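Glucose dehydrogenase (Haloferax mediterranei, PDB 2B5W) catalyses the zinc-dependent oxidation of D-glucose to gluconolactone, and of several other aldoses, preferring NADP(+) to NAD(+) as electron acceptor. Local coordinates at residues 160-165 with 268-273; 257-262 with 296-301. The protein carries 1 engineered substitution. All coordinates share one frame; numbering follows the deposited sequence. Where two conformers were deposited one is given.

In the fold
Both contacts are buried, and both pack a helix against the edge region of the same parallel sheet, but on its two faces. In interaction 1, Ala-162 of helix 149-164 and Ser-165 rest on strand 267-271. In interaction 2 helix 253-262 meets strand 297-300, the neighbour of 267-271, and backbone bonds between Gly-269, Leu-271 and Val-299 join the two strands. The chemistry differs: 160-165 with 268-273 is close apolar packing of a valine and two alanines, with a serine bonded back to a carbonyl one turn earlier, whereas 257-262 with 296-301 adds a lysine bonded to a helix carbonyl. Both strands lead to the nicotinamide, where the carbonyls of Leu-272 and Ser-301 share one amide nitrogen.

Interaction 1 (160-165 with 268-273). With NAP (NADP nicotinamide-adenine-dinucleotide phosphate), chain I.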
ATOM      1  N   GLU A 160      -1.349  -4.759 -11.049  1.00 17.67           N
ATOM      2  CA  GLU A 160      -2.384  -3.716 -11.181  1.00 18.10           C
ATOM      3  C   GLU A 160      -2.566  -2.948  -9.857  1.00 15.73           C
ATOM      4  O   GLU A 160      -2.596  -1.703  -9.840  1.00 16.76           O
ATOM      5  CB  GLU A 160      -3.710  -4.325 -11.610  1.00 18.45           C
ATOM      6  CG  GLU A 160      -4.749  -3.272 -11.993  1.00 21.73           C
ATOM      7  CD  GLU A 160      -6.125  -3.830 -12.315  1.00 28.67           C
ATOM      8  OE1 GLU A 160      -6.556  -4.826 -11.699  1.00 27.01           O
ATOM      9  OE2 GLU A 160      -6.822  -3.159 -13.104  1.00 32.62           O
ATOM     10  N   HIS A 161      -2.721  -3.674  -8.760  1.00 15.30           N
ATOM     11  CA  HIS A 161      -2.965  -3.043  -7.474  1.00 16.07           C
ATOM     12  C   HIS A 161      -1.727  -2.355  -6.900  1.00 16.51           C
ATOM     13  O   HIS A 161      -1.811  -1.252  -6.393  1.00 16.76           O
ATOM     14  CB  HIS A 161      -3.539  -4.033  -6.467  1.00 16.75           C
ATOM     15  CG  HIS A 161      -4.927  -4.461  -6.788  1.00 17.40           C
ATOM     16  ND1 HIS A 161      -6.008  -4.092  -6.008  1.00 23.80           N
ATOM     17  CD2 HIS A 161      -5.424  -5.250  -7.767  1.00 17.27           C
ATOM     18  CE1 HIS A 161      -7.115  -4.594  -6.538  1.00 28.27           C
ATOM     19  NE2 HIS A 161      -6.786  -5.323  -7.592  1.00 18.25           N
ATOM     20  N   ALA A 162      -0.564  -2.976  -7.018  1.00 15.59           N
ATOM     21  CA  ALA A 162       0.679  -2.333  -6.586  1.00 15.39           C
ATOM     22  C   ALA A 162       0.957  -1.060  -7.368  1.00 14.02           C
ATOM     23  O   ALA A 162       1.264  -0.005  -6.778  1.00 16.31           O
ATOM     24  CB  ALA A 162       1.827  -3.336  -6.714  1.00 19.59           C
ATOM     25  N   TYR A 163       0.779  -1.077  -8.679  1.00 16.63           N
ATOM     26  CA  TYR A 163       0.997   0.091  -9.500  1.00 17.85           C
ATOM     27  C   TYR A 163      -0.061   1.151  -9.220  1.00 17.72           C
ATOM     28  O   TYR A 163       0.233   2.364  -9.220  1.00 18.37           O
ATOM     29  CB  TYR A 163       1.036  -0.274 -10.976  1.00 16.50           C
ATOM     30  CG  TYR A 163       2.178  -1.183 -11.397  1.00 14.96           C
ATOM     31  CD1 TYR A 163       3.228  -1.491 -10.536  1.00 16.04           C
ATOM     32  CD2 TYR A 163       2.216  -1.710 -12.688  1.00 17.34           C
ATOM     33  CE1 TYR A 163       4.262  -2.317 -10.961  1.00 16.78           C
ATOM     34  CE2 TYR A 163       3.237  -2.513 -13.103  1.00 18.39           C
ATOM     35  CZ  TYR A 163       4.265  -2.813 -12.234  1.00 18.31           C
ATOM     36  OH  TYR A 163       5.306  -3.640 -12.678  1.00 18.59           O
ATOM     37  N   ALA A 164      -1.271   0.725  -8.892  1.00 16.91           N
ATOM     38  CA  ALA A 164      -2.307   1.695  -8.529  1.00 17.57           C
ATOM     39  C   ALA A 164      -1.879   2.509  -7.315  1.00 16.99           C
ATOM     40  O   ALA A 164      -2.168   3.728  -7.230  1.00 18.23           O
ATOM     41  CB  ALA A 164      -3.653   1.003  -8.270  1.00 18.45           C
ATOM     42  N   SER A 165      -1.216   1.864  -6.355  1.00 16.43           N
ATOM     43  CA  SER A 165      -0.758   2.565  -5.163  1.00 14.54           C
ATOM     44  C   SER A 165       0.209   3.690  -5.437  1.00 16.30           C
ATOM     45  O   SER A 165       0.391   4.536  -4.548  1.00 16.89           O
ATOM     46  CB  SER A 165      -0.137   1.620  -4.128  1.00 18.17           C
ATOM     47  OG  SER A 165       1.213   1.296  -4.474  1.00 18.18           O
ATOM     48  N   VAL A 268       7.087   0.321  -4.002  1.00 15.88           N
ATOM     49  CA  VAL A 268       6.044  -0.524  -3.489  1.00 14.31           C
ATOM     50  C   VAL A 268       6.456  -1.996  -3.512  1.00 16.80           C
ATOM     51  O   VAL A 268       7.107  -2.449  -4.449  1.00 16.73           O
ATOM     52  CB  VAL A 268       4.717  -0.305  -4.227  1.00 15.85           C
ATOM     53  CG1 VAL A 268       4.843  -0.497  -5.742  1.00 16.38           C
ATOM     54  CG2 VAL A 268       3.602  -1.195  -3.670  1.00 16.76           C
ATOM     55  N   GLY A 269       6.068  -2.730  -2.471  1.00 16.09           N
ATOM     56  CA  GLY A 269       6.140  -4.163  -2.461  1.00 17.23           C
ATOM     57  C   GLY A 269       4.775  -4.785  -2.585  1.00 15.26           C
ATOM     58  O   GLY A 269       3.836  -4.415  -1.878  1.00 17.85           O
ATOM     59  N   ALA A 270       4.656  -5.690  -3.538  1.00 16.95           N
ATOM     60  CA  ALA A 270       3.497  -6.540  -3.688  1.00 16.34           C
ATOM     61  C   ALA A 270       3.737  -7.823  -2.910  1.00 19.57           C
ATOM     62  O   ALA A 270       4.778  -8.451  -3.071  1.00 19.56           O
ATOM     63  CB  ALA A 270       3.280  -6.851  -5.136  1.00 16.56           C
ATOM     64  N   LEU A 271       2.758  -8.230  -2.115  1.00 16.53           N
ATOM     65  CA  LEU A 271       2.877  -9.431  -1.279  1.00 18.70           C
ATOM     66  C   LEU A 271       1.918 -10.476  -1.821  1.00 18.59           C
ATOM     67  O   LEU A 271       0.720 -10.195  -1.969  1.00 18.59           O
ATOM     68  CB  LEU A 271       2.579  -9.120   0.194  1.00 17.39           C
ATOM     69  CG  LEU A 271       3.408  -8.008   0.823  1.00 19.22           C
ATOM     70  CD1 LEU A 271       2.927  -7.816   2.244  1.00 19.31           C
ATOM     71  CD2 LEU A 271       4.915  -8.312   0.778  1.00 20.72           C
ATOM     72  N   LEU A 272       2.427 -11.679  -2.149  1.00 17.87           N
ATOM     73  CA  LEU A 272       1.631 -12.795  -2.656  1.00 17.49           C
ATOM     74  C   LEU A 272       1.656 -14.009  -1.726  1.00 18.88           C
ATOM     75  O   LEU A 272       0.797 -14.874  -1.785  1.00 18.95           O
ATOM     76  CB  LEU A 272       2.094 -13.257  -4.028  1.00 17.39           C
ATOM     77  CG  LEU A 272       1.703 -12.393  -5.240  1.00 16.36           C
ATOM     78  CD1 LEU A 272       0.220 -12.451  -5.529  1.00 20.29           C
ATOM     79  CD2 LEU A 272       2.225 -10.959  -5.109  1.00 18.85           C
ATOM     80  N   GLY A 273       2.660 -14.071  -0.875  1.00 21.20           N
ATOM     81  CA  GLY A 273       2.877 -15.257  -0.064  1.00 22.14           C
ATOM     82  C   GLY A 273       1.825 -15.513   0.986  1.00 24.37           C
ATOM     83  O   GLY A 273       1.226 -14.571   1.521  1.00 24.62           O
TER
HETATM   84  PA  NAP I 701       6.870 -22.398  -4.333  1.00 29.21           P
HETATM   85  O1A NAP I 701       6.815 -23.119  -3.073  1.00 41.82           O
HETATM   86  O2A NAP I 701       7.048 -23.315  -5.552  1.00 40.03           O
HETATM   87  O5B NAP I 701       8.061 -21.363  -4.351  1.00 25.06           O
HETATM   88  C5B NAP I 701       8.498 -20.635  -3.235  1.00 22.79           C
HETATM   89  C4B NAP I 701       9.979 -20.485  -3.505  1.00 18.07           C
HETATM   90  O4B NAP I 701      10.492 -19.562  -2.570  1.00 20.32           O
HETATM   91  C3B NAP I 701      10.770 -21.799  -3.362  1.00 22.94           C
HETATM   92  O3B NAP I 701      11.473 -22.150  -4.543  1.00 20.77           O
HETATM   93  C2B NAP I 701      11.716 -21.525  -2.192  1.00 22.46           C
HETATM   94  O2B NAP I 701      13.034 -22.023  -2.361  1.00 23.78           O
HETATM   95  C1B NAP I 701      11.757 -20.017  -2.142  1.00 23.06           C
HETATM   96  N9A NAP I 701      12.003 -19.537  -0.796  1.00 20.89           N
HETATM   97  C8A NAP I 701      11.239 -19.783   0.320  1.00 22.29           C
HETATM   98  N7A NAP I 701      11.813 -19.165   1.370  1.00 21.06           N
HETATM   99  C5A NAP I 701      12.971 -18.563   0.936  1.00 21.56           C
HETATM  100  C6A NAP I 701      13.968 -17.802   1.555  1.00 23.68           C
HETATM  101  N6A NAP I 701      13.980 -17.559   2.882  1.00 23.39           N
HETATM  102  N1A NAP I 701      15.016 -17.324   0.804  1.00 22.08           N
HETATM  103  C2A NAP I 701      15.086 -17.557  -0.553  1.00 22.32           C
HETATM  104  N3A NAP I 701      14.110 -18.312  -1.180  1.00 20.37           N
HETATM  105  C4A NAP I 701      13.071 -18.786  -0.451  1.00 19.56           C
HETATM  106  O3  NAP I 701       5.489 -21.662  -4.629  1.00 33.84           O
HETATM  107  PN  NAP I 701       4.952 -20.868  -5.934  1.00 24.15           P
HETATM  108  O1N NAP I 701       6.044 -20.139  -6.640  1.00 21.34           O
HETATM  109  O2N NAP I 701       3.972 -21.677  -6.726  1.00 24.69           O
HETATM  110  O5D NAP I 701       4.212 -19.863  -4.936  1.00 23.10           O
HETATM  111  C5D NAP I 701       4.932 -18.841  -4.274  1.00 23.51           C
HETATM  112  C4D NAP I 701       4.112 -18.260  -3.124  1.00 30.87           C
HETATM  113  O4D NAP I 701       2.967 -17.610  -3.683  1.00 23.56           O
HETATM  114  C3D NAP I 701       3.582 -19.311  -2.144  1.00 26.91           C
HETATM  115  O3D NAP I 701       3.676 -18.851  -0.811  1.00 26.03           O
HETATM  116  C2D NAP I 701       2.132 -19.483  -2.582  1.00 28.07           C
HETATM  117  O2D NAP I 701       1.266 -19.990  -1.601  1.00 28.05           O
HETATM  118  C1D NAP I 701       1.788 -18.058  -3.014  1.00 19.09           C
HETATM  119  N1N NAP I 701       0.722 -17.920  -4.014  1.00 22.93           N
HETATM  120  C2N NAP I 701      -0.186 -16.943  -3.748  1.00 25.84           C
HETATM  121  C3N NAP I 701      -1.166 -16.669  -4.660  1.00 24.97           C
HETATM  122  C7N NAP I 701      -2.005 -15.460  -4.368  1.00 22.34           C
HETATM  123  O7N NAP I 701      -3.098 -15.370  -5.226  1.00 23.14           O
HETATM  124  N7N NAP I 701      -1.661 -14.612  -3.360  1.00 17.09           N
HETATM  125  C4N NAP I 701      -1.295 -17.396  -5.851  1.00 23.49           C
HETATM  126  C5N NAP I 701      -0.353 -18.383  -6.113  1.00 23.96           C
HETATM  127  C6N NAP I 701       0.679 -18.624  -5.194  1.00 23.61           C
HETATM  128  P2B NAP I 701      13.470 -23.534  -1.843  1.00 22.43           P
HETATM  129  O1X NAP I 701      12.808 -24.568  -2.596  1.00 22.30           O
HETATM  130  O2X NAP I 701      15.001 -23.515  -2.030  1.00 21.92           O
HETATM  131  O3X NAP I 701      13.126 -23.664  -0.356  1.00 23.12           O
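Val-268 fits its branched side chain against residues 162-165, meeting Ala-162 and Ser-165. Its CB lies 3.9 Å from Ser-165 OG. Beyond it the two methyls diverge: CG1, set between the backbone N and the carbonyl carbon (chi1 56°), comes to 3.8 Å from the carbonyl oxygen of Ala-162, while CG2 reaches Ser-165 and stands 3.5 Å from its OG. CG2 also lies 4.1 Å from Ala-162 CB, so a single methyl touches both a hydroxyl and a methyl. Two residues farther along the strand, Ala-270 CB meets Ala-162 CB at 4.1 Å; two alanines let helix and strand approach closely. Strand 267-271 belongs to the parallel sheet of the Rossmann-type coenzyme domain, and helix 149-164 covers the sheet face on which Val-268 and Ala-270 meet it. Phe-245 of the adjacent strand 243-248 packs on both Ala-162 and Val-268.

Serine suits its buried place because its hydroxyl turns back to the carbonyl of Ala-162, three residues earlier: OG donates to Ala-162 O at 2.6 Å, in the carbonyl plane with an angle of 145° at the oxygen. With an alanine here, that carbonyl oxygen would probably lose the hydroxyl that now bonds it, and Val-268 CG2 would have a gap where the hydroxyl had been. Ser-165 also packs on Ser-165 of the second subunit.

Past the strand end, the chain turns to the coenzyme. The carboxamide N7N of NADP gives Leu-272 O an almost straight bond of 2.9 Å, 172° at the hydrogen. Leu-272 CD1 sits 3.6 Å from the same N7N, placing a methyl beside the amide, and the neighbouring Gly-273 N is hydrogen-bonded to Glu-248.

Interaction 2 (257-262 with 296-301); sequences IQSVQA and KALVGS. With NAP (NADP nicotinamide-adenine-dinucleotide phosphate), chain I.
A buried helix-on-sheet contact, part apolar and part polar, sets Val-260 of helix 253-262 against Leu-298 of strand 297-300 and Lys-296 just before it. The apolar half is a meeting of methyls: Val-260 CG2 lies 3.8 Å from Leu-298 CD1, and the two side chains cross at about a right angle. A branched pair suits this spot, filling the space between helix and strand, with Phe-287 and Met-291 of helix 284-293 also packing on the valine. Helix 253-262 is the connection between strands 243-248 and 267-271 in the Rossmann-type fold, whereas 297-300 is an outermost strand of the parallel sheet within the chain and continues as an antiparallel pairing into the second subunit.

The polar half needs a long reach. Lys-296 runs extended beyond CG, carrying NZ to within 2.8 Å of Val-260 O, nearly in line with the carbonyl bond (179°). Near the helix end this ammonium also hydrogen-bonds to Leu-263 O and forms a salt bridge with Glu-290, which probably balances its buried charge. At the far end of the strand segment, Ser-301 O accepts a bent bond from NADP N7N, 2.9 Å long with 146° at the hydrogen.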
ATOM      1  N   ILE A 257       8.419  -8.018   6.072  1.00 26.41           N
ATOM      2  CA  ILE A 257       8.979  -6.975   6.940  1.00 25.62           C
ATOM      3  C   ILE A 257      10.193  -6.294   6.349  1.00 23.31           C
ATOM      4  O   ILE A 257      10.316  -5.076   6.336  1.00 25.01           O
ATOM      5  CB  ILE A 257       9.386  -7.587   8.312  1.00 30.14           C
ATOM      6  CG1 ILE A 257       8.217  -8.321   8.979  1.00 32.32           C
ATOM      7  CG2 ILE A 257      10.002  -6.511   9.206  1.00 32.23           C
ATOM      8  CD1 ILE A 257       7.043  -7.442   9.358  1.00 34.34           C
ATOM      9  N   GLN A 258      11.120  -7.094   5.825  1.00 21.74           N
ATOM     10  CA  GLN A 258      12.373  -6.560   5.366  1.00 21.37           C
ATOM     11  C   GLN A 258      12.308  -5.915   4.011  1.00 18.31           C
ATOM     12  O   GLN A 258      13.187  -5.128   3.678  1.00 22.37           O
ATOM     13  CB  GLN A 258      13.465  -7.639   5.364  1.00 25.28           C
ATOM     14  CG  GLN A 258      13.797  -8.147   6.782  1.00 28.10           C
ATOM     15  CD  GLN A 258      14.186  -7.029   7.762  1.00 32.04           C
ATOM     16  OE1 GLN A 258      14.791  -6.026   7.380  1.00 34.30           O
ATOM     17  NE2 GLN A 258      13.851  -7.221   9.038  1.00 36.77           N
ATOM     18  N   SER A 259      11.253  -6.213   3.249  0.50 21.83           N
ATOM     19  CA  SER A 259      11.078  -5.612   1.930  0.50 21.63           C
ATOM     20  C   SER A 259      11.083  -4.104   2.051  0.50 19.31           C
ATOM     21  O   SER A 259      11.599  -3.414   1.200  0.50 20.84           O
ATOM     22  CB  SER A 259       9.772  -6.068   1.269  0.50 24.24           C
ATOM     23  OG  SER A 259       8.620  -5.705   2.023  0.50 23.28           O
ATOM     24  N   VAL A 260      10.500  -3.587   3.129  1.00 21.20           N
ATOM     25  CA  VAL A 260      10.449  -2.144   3.329  1.00 23.83           C
ATOM     26  C   VAL A 260      11.847  -1.531   3.361  1.00 21.75           C
ATOM     27  O   VAL A 260      12.054  -0.434   2.884  1.00 21.29           O
ATOM     28  CB  VAL A 260       9.654  -1.836   4.620  1.00 23.22           C
ATOM     29  CG1 VAL A 260       9.791  -0.371   5.056  1.00 29.22           C
ATOM     30  CG2 VAL A 260       8.177  -2.185   4.357  1.00 24.58           C
ATOM     31  N   GLN A 261      12.816  -2.263   3.931  1.00 19.88           N
ATOM     32  CA  GLN A 261      14.178  -1.768   3.990  1.00 20.23           C
ATOM     33  C   GLN A 261      14.905  -1.864   2.651  1.00 23.05           C
ATOM     34  O   GLN A 261      15.817  -1.089   2.401  1.00 22.61           O
ATOM     35  CB  GLN A 261      14.974  -2.507   5.075  1.00 23.54           C
ATOM     36  CG  GLN A 261      14.357  -2.442   6.478  1.00 27.02           C
ATOM     37  CD  GLN A 261      14.031  -1.026   6.960  1.00 29.54           C
ATOM     38  OE1 GLN A 261      12.967  -0.817   7.572  1.00 35.07           O
ATOM     39  NE2 GLN A 261      14.918  -0.072   6.709  1.00 30.14           N
ATOM     40  N   ALA A 262      14.489  -2.805   1.793  1.00 21.39           N
ATOM     41  CA  ALA A 262      15.136  -2.979   0.486  1.00 20.63           C
ATOM     42  C   ALA A 262      14.525  -2.056  -0.592  1.00 19.56           C
ATOM     43  O   ALA A 262      15.141  -1.807  -1.596  1.00 20.53           O
ATOM     44  CB  ALA A 262      15.049  -4.399   0.036  1.00 21.90           C
ATOM     45  N   LYS A 296       6.511   4.915   1.068  1.00 16.03           N
ATOM     46  CA  LYS A 296       6.474   3.557   0.536  1.00 14.97           C
ATOM     47  C   LYS A 296       5.117   2.896   0.743  1.00 18.52           C
ATOM     48  O   LYS A 296       4.324   3.304   1.604  1.00 17.92           O
ATOM     49  CB  LYS A 296       7.566   2.712   1.179  1.00 15.99           C
ATOM     50  CG  LYS A 296       8.959   3.090   0.764  1.00 17.24           C
ATOM     51  CD  LYS A 296      10.060   2.429   1.616  1.00 16.99           C
ATOM     52  CE  LYS A 296      11.406   2.810   1.081  1.00 19.12           C
ATOM     53  NZ  LYS A 296      12.502   2.097   1.815  1.00 19.84           N
ATOM     54  N   ALA A 297       4.860   1.836  -0.022  1.00 16.91           N
ATOM     55  CA  ALA A 297       3.630   1.065   0.097  1.00 17.27           C
ATOM     56  C   ALA A 297       3.874  -0.423   0.119  1.00 18.58           C
ATOM     57  O   ALA A 297       4.851  -0.915  -0.465  1.00 17.82           O
ATOM     58  CB  ALA A 297       2.662   1.411  -1.057  1.00 17.26           C
ATOM     59  N   LEU A 298       3.010  -1.132   0.837  1.00 17.37           N
ATOM     60  CA  LEU A 298       2.889  -2.577   0.754  1.00 17.36           C
ATOM     61  C   LEU A 298       1.455  -2.892   0.379  1.00 15.91           C
ATOM     62  O   LEU A 298       0.525  -2.387   0.969  1.00 17.11           O
ATOM     63  CB  LEU A 298       3.184  -3.250   2.092  1.00 18.58           C
ATOM     64  CG  LEU A 298       4.621  -3.171   2.570  1.00 19.37           C
ATOM     65  CD1 LEU A 298       4.741  -3.796   3.979  1.00 23.66           C
ATOM     66  CD2 LEU A 298       5.546  -3.904   1.598  1.00 21.30           C
ATOM     67  N   VAL A 299       1.296  -3.748  -0.629  1.00 16.44           N
ATOM     68  CA  VAL A 299       0.010  -4.136  -1.129  1.00 16.90           C
ATOM     69  C   VAL A 299      -0.061  -5.664  -1.232  1.00 16.40           C
ATOM     70  O   VAL A 299       0.722  -6.291  -1.964  1.00 17.13           O
ATOM     71  CB  VAL A 299      -0.276  -3.488  -2.504  1.00 16.40           C
ATOM     72  CG1 VAL A 299      -1.655  -3.848  -3.000  1.00 22.11           C
ATOM     73  CG2 VAL A 299      -0.156  -1.973  -2.463  1.00 17.33           C
ATOM     74  N   GLY A 300      -1.039  -6.260  -0.556  1.00 16.71           N
ATOM     75  CA  GLY A 300      -1.279  -7.675  -0.683  1.00 14.64           C
ATOM     76  C   GLY A 300      -2.289  -7.967  -1.757  1.00 15.85           C
ATOM     77  O   GLY A 300      -3.161  -7.154  -2.083  1.00 17.49           O
ATOM     78  N   SER A 301      -2.168  -9.137  -2.373  1.00 17.01           N
ATOM     79  CA  SER A 301      -3.044  -9.509  -3.474  1.00 16.43           C
ATOM     80  C   SER A 301      -3.295 -10.991  -3.481  1.00 16.92           C
ATOM     81  O   SER A 301      -2.351 -11.783  -3.236  1.00 17.04           O
ATOM     82  CB  SER A 301      -2.411  -9.106  -4.824  1.00 17.30           C
ATOM     83  OG  SER A 301      -3.265  -9.278  -5.914  1.00 18.29           O
TER
HETATM   84  PA  NAP I 701       6.870 -22.398  -4.333  1.00 29.21           P
HETATM   85  O1A NAP I 701       6.815 -23.119  -3.073  1.00 41.82           O
HETATM   86  O2A NAP I 701       7.048 -23.315  -5.552  1.00 40.03           O
HETATM   87  O5B NAP I 701       8.061 -21.363  -4.351  1.00 25.06           O
HETATM   88  C5B NAP I 701       8.498 -20.635  -3.235  1.00 22.79           C
HETATM   89  C4B NAP I 701       9.979 -20.485  -3.505  1.00 18.07           C
HETATM   90  O4B NAP I 701      10.492 -19.562  -2.570  1.00 20.32           O
HETATM   91  C3B NAP I 701      10.770 -21.799  -3.362  1.00 22.94           C
HETATM   92  O3B NAP I 701      11.473 -22.150  -4.543  1.00 20.77           O
HETATM   93  C2B NAP I 701      11.716 -21.525  -2.192  1.00 22.46           C
HETATM   94  O2B NAP I 701      13.034 -22.023  -2.361  1.00 23.78           O
HETATM   95  C1B NAP I 701      11.757 -20.017  -2.142  1.00 23.06           C
HETATM   96  N9A NAP I 701      12.003 -19.537  -0.796  1.00 20.89           N
HETATM   97  C8A NAP I 701      11.239 -19.783   0.320  1.00 22.29           C
HETATM   98  N7A NAP I 701      11.813 -19.165   1.370  1.00 21.06           N
HETATM   99  C5A NAP I 701      12.971 -18.563   0.936  1.00 21.56           C
HETATM  100  C6A NAP I 701      13.968 -17.802   1.555  1.00 23.68           C
HETATM  101  N6A NAP I 701      13.980 -17.559   2.882  1.00 23.39           N
HETATM  102  N1A NAP I 701      15.016 -17.324   0.804  1.00 22.08           N
HETATM  103  C2A NAP I 701      15.086 -17.557  -0.553  1.00 22.32           C
HETATM  104  N3A NAP I 701      14.110 -18.312  -1.180  1.00 20.37           N
HETATM  105  C4A NAP I 701      13.071 -18.786  -0.451  1.00 19.56           C
HETATM  106  O3  NAP I 701       5.489 -21.662  -4.629  1.00 33.84           O
HETATM  107  PN  NAP I 701       4.952 -20.868  -5.934  1.00 24.15           P
HETATM  108  O1N NAP I 701       6.044 -20.139  -6.640  1.00 21.34           O
HETATM  109  O2N NAP I 701       3.972 -21.677  -6.726  1.00 24.69           O
HETATM  110  O5D NAP I 701       4.212 -19.863  -4.936  1.00 23.10           O
HETATM  111  C5D NAP I 701       4.932 -18.841  -4.274  1.00 23.51           C
HETATM  112  C4D NAP I 701       4.112 -18.260  -3.124  1.00 30.87           C
HETATM  113  O4D NAP I 701       2.967 -17.610  -3.683  1.00 23.56           O
HETATM  114  C3D NAP I 701       3.582 -19.311  -2.144  1.00 26.91           C
HETATM  115  O3D NAP I 701       3.676 -18.851  -0.811  1.00 26.03           O
HETATM  116  C2D NAP I 701       2.132 -19.483  -2.582  1.00 28.07           C
HETATM  117  O2D NAP I 701       1.266 -19.990  -1.601  1.00 28.05           O
HETATM  118  C1D NAP I 701       1.788 -18.058  -3.014  1.00 19.09           C
HETATM  119  N1N NAP I 701       0.722 -17.920  -4.014  1.00 22.93           N
HETATM  120  C2N NAP I 701      -0.186 -16.943  -3.748  1.00 25.84           C
HETATM  121  C3N NAP I 701      -1.166 -16.669  -4.660  1.00 24.97           C
HETATM  122  C7N NAP I 701      -2.005 -15.460  -4.368  1.00 22.34           C
HETATM  123  O7N NAP I 701      -3.098 -15.370  -5.226  1.00 23.14           O
HETATM  124  N7N NAP I 701      -1.661 -14.612  -3.360  1.00 17.09           N
HETATM  125  C4N NAP I 701      -1.295 -17.396  -5.851  1.00 23.49           C
HETATM  126  C5N NAP I 701      -0.353 -18.383  -6.113  1.00 23.96           C
HETATM  127  C6N NAP I 701       0.679 -18.624  -5.194  1.00 23.61           C
HETATM  128  P2B NAP I 701      13.470 -23.534  -1.843  1.00 22.43           P
HETATM  129  O1X NAP I 701      12.808 -24.568  -2.596  1.00 22.30           O
HETATM  130  O2X NAP I 701      15.001 -23.515  -2.030  1.00 21.92           O
HETATM  131  O3X NAP I 701      13.126 -23.664  -0.356  1.00 23.12           O